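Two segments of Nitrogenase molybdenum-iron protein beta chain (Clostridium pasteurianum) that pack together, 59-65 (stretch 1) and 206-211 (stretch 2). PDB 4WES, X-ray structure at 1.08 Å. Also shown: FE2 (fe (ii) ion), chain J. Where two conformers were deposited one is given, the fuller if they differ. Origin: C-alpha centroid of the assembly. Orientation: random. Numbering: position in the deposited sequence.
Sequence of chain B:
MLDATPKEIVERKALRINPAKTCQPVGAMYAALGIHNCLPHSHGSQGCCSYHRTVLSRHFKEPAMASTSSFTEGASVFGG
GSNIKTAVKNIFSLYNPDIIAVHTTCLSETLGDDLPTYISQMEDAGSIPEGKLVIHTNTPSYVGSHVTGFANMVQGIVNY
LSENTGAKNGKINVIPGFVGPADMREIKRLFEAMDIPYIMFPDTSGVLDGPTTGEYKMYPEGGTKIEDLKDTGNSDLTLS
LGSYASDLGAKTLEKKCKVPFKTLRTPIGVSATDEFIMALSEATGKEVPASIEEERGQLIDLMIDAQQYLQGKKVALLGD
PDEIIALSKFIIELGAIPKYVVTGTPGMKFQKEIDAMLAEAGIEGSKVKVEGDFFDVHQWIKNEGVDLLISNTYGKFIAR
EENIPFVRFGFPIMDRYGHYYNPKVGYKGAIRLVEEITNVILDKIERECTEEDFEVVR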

# COMPACT_ATOMS: atom_id res chain seq x y z
N HIS B 59 5.10 -18.14 0.72
CA HIS B 59 4.52 -17.22 -0.25
C HIS B 59 3.01 -17.12 -0.06
O HIS B 59 2.46 -16.02 0.01
CB HIS B 59 4.89 -17.70 -1.68
CG HIS B 59 4.28 -16.89 -2.77
ND1 HIS B 59 4.97 -15.91 -3.45
CD2 HIS B 59 3.09 -17.02 -3.38
CE1 HIS B 59 4.18 -15.44 -4.39
NE2 HIS B 59 3.05 -16.10 -4.37
N PHE B 60 2.32 -18.25 -0.03
CA PHE B 60 0.85 -18.27 -0.05
C PHE B 60 0.22 -18.25 1.34
O PHE B 60 -1.01 -18.05 1.42
CB PHE B 60 0.36 -19.50 -0.82
CG PHE B 60 0.57 -19.38 -2.29
CD1 PHE B 60 -0.18 -18.47 -3.02
CD2 PHE B 60 1.50 -20.17 -2.98
CE1 PHE B 60 0.02 -18.31 -4.39
CE2 PHE B 60 1.68 -20.01 -4.34
CZ PHE B 60 0.94 -19.07 -5.04
N LYS B 61 0.98 -18.50 2.39
CA LYS B 61 0.44 -18.68 3.74
C LYS B 61 -0.65 -19.76 3.68
O LYS B 61 -1.74 -19.60 4.23
CB LYS B 61 -0.07 -17.37 4.36
CG LYS B 61 0.93 -16.22 4.27
CD LYS B 61 2.31 -16.50 4.82
CE LYS B 61 3.14 -15.23 4.88
NZ LYS B 61 4.60 -15.56 5.05
N GLU B 62 -0.30 -20.88 3.06
CA GLU B 62 -1.19 -22.02 2.85
C GLU B 62 -0.40 -23.29 3.01
O GLU B 62 0.82 -23.29 2.80
CB GLU B 62 -1.81 -22.02 1.45
CG GLU B 62 -2.83 -20.93 1.16
CD GLU B 62 -4.11 -21.21 1.93
OE1 GLU B 62 -4.94 -21.99 1.39
OE2 GLU B 62 -4.31 -20.65 3.05
N PRO B 63 -1.07 -24.42 3.28
CA PRO B 63 -0.41 -25.71 3.15
C PRO B 63 0.10 -25.91 1.71
O PRO B 63 -0.48 -25.36 0.77
CB PRO B 63 -1.55 -26.71 3.43
CG PRO B 63 -2.54 -25.92 4.23
CD PRO B 63 -2.49 -24.56 3.61
N ALA B 64 1.11 -26.74 1.58
CA ALA B 64 1.60 -27.16 0.25
C ALA B 64 2.13 -28.56 0.40
O ALA B 64 3.26 -28.76 0.89
CB ALA B 64 2.66 -26.21 -0.29
N MET B 65 1.33 -29.55 0.01
CA MET B 65 1.62 -30.96 0.23
C MET B 65 2.47 -31.53 -0.88
O MET B 65 2.21 -31.24 -2.06
CB MET B 65 0.30 -31.73 0.26
CG MET B 65 -0.38 -31.65 1.61
SD MET B 65 0.60 -32.55 2.82
CE MET B 65 0.27 -31.62 4.29
FE FE2 J . -3.76 -19.13 4.29
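Stretch 2 206-211: GVLDGP

A single carboxylate can serve a metal and a neighbouring chain segment at once, and Glu62 is a clear case: OE2 binds the Fe(II) ion at 2.0 Å, while OE1 accepts a weak hydrogen bond from Gly210 N at 3.2 Å, with an N-H...O angle of 132°. The backbone changes course just before it. A helix ends at Phe60, Lys61 turns out of it with positive phi, and its carbonyl O joins the same ion at 2.1 Å; Glu62 then continues in an extended conformation with its CA-to-CB bond toward 206-211.

That second segment is an irregular loop without helix or strand; it runs in from Gly206 to Leu208 and turns out again to Pro211, so that its nearest CA to the first segment is that of Leu208, 6.2 Å from the CA of Glu62. Leu208 carries most of the packing. Its CB sits over one face of the Phe60 ring, 3.9 Å from the centroid and 9° off the normal, and its CD2 reaches Phe60 CD2 at 3.9 Å and Pro63 O at 3.7 Å. Leu208 O, 3.2 Å from Phe60 CD1 and 3.4 Å from Glu62 CG, is buried without a polar partner. Val207, whose side chain starts away from the contact, contributes through its carbonyl instead: one water joins Val207 O to Glu62 OE1, another joins it to Pro63 O.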

# COMPACT_ATOMS: atom_id res chain seq x y z
N GLY B 206 -8.22 -22.00 -5.92
CA GLY B 206 -8.87 -22.92 -5.03
C GLY B 206 -7.96 -24.00 -4.48
O GLY B 206 -8.46 -24.98 -3.89
N VAL B 207 -6.64 -23.86 -4.67
CA VAL B 207 -5.69 -24.80 -4.12
C VAL B 207 -4.65 -24.05 -3.23
O VAL B 207 -4.40 -24.49 -2.11
CB VAL B 207 -4.95 -25.61 -5.22
CG1 VAL B 207 -4.02 -26.65 -4.58
CG2 VAL B 207 -5.94 -26.28 -6.15
N LEU B 208 -4.08 -22.99 -3.77
CA LEU B 208 -3.07 -22.21 -3.02
C LEU B 208 -3.58 -20.84 -2.59
O LEU B 208 -2.81 -20.01 -2.14
CB LEU B 208 -1.79 -22.12 -3.83
CG LEU B 208 -0.97 -23.40 -3.77
CD1 LEU B 208 0.04 -23.49 -4.89
CD2 LEU B 208 -0.27 -23.56 -2.43
N ASP B 209 -4.91 -20.64 -2.60
CA ASP B 209 -5.54 -19.42 -2.15
C ASP B 209 -6.88 -19.75 -1.50
O ASP B 209 -7.84 -18.97 -1.58
CB ASP B 209 -5.74 -18.43 -3.33
CG ASP B 209 -6.66 -18.95 -4.40
OD1 ASP B 209 -7.10 -20.13 -4.31
OD2 ASP B 209 -6.94 -18.17 -5.32
N GLY B 210 -6.96 -20.89 -0.84
CA GLY B 210 -8.23 -21.38 -0.36
C GLY B 210 -8.70 -20.87 0.97
O GLY B 210 -7.97 -20.23 1.74
N PRO B 211 -9.95 -21.18 1.29
CA PRO B 211 -10.57 -20.76 2.53
C PRO B 211 -10.15 -21.60 3.73
O PRO B 211 -9.65 -22.70 3.59
CB PRO B 211 -12.06 -20.98 2.27
CG PRO B 211 -12.08 -22.18 1.35
CD PRO B 211 -10.87 -21.98 0.46
O HOH W 1 -3.50 -17.89 2.58
O HOH W 2 -5.24 -24.52 0.53
O HOH W 3 -2.15 -26.24 -1.30
O HOH W 4 -4.04 -20.42 5.88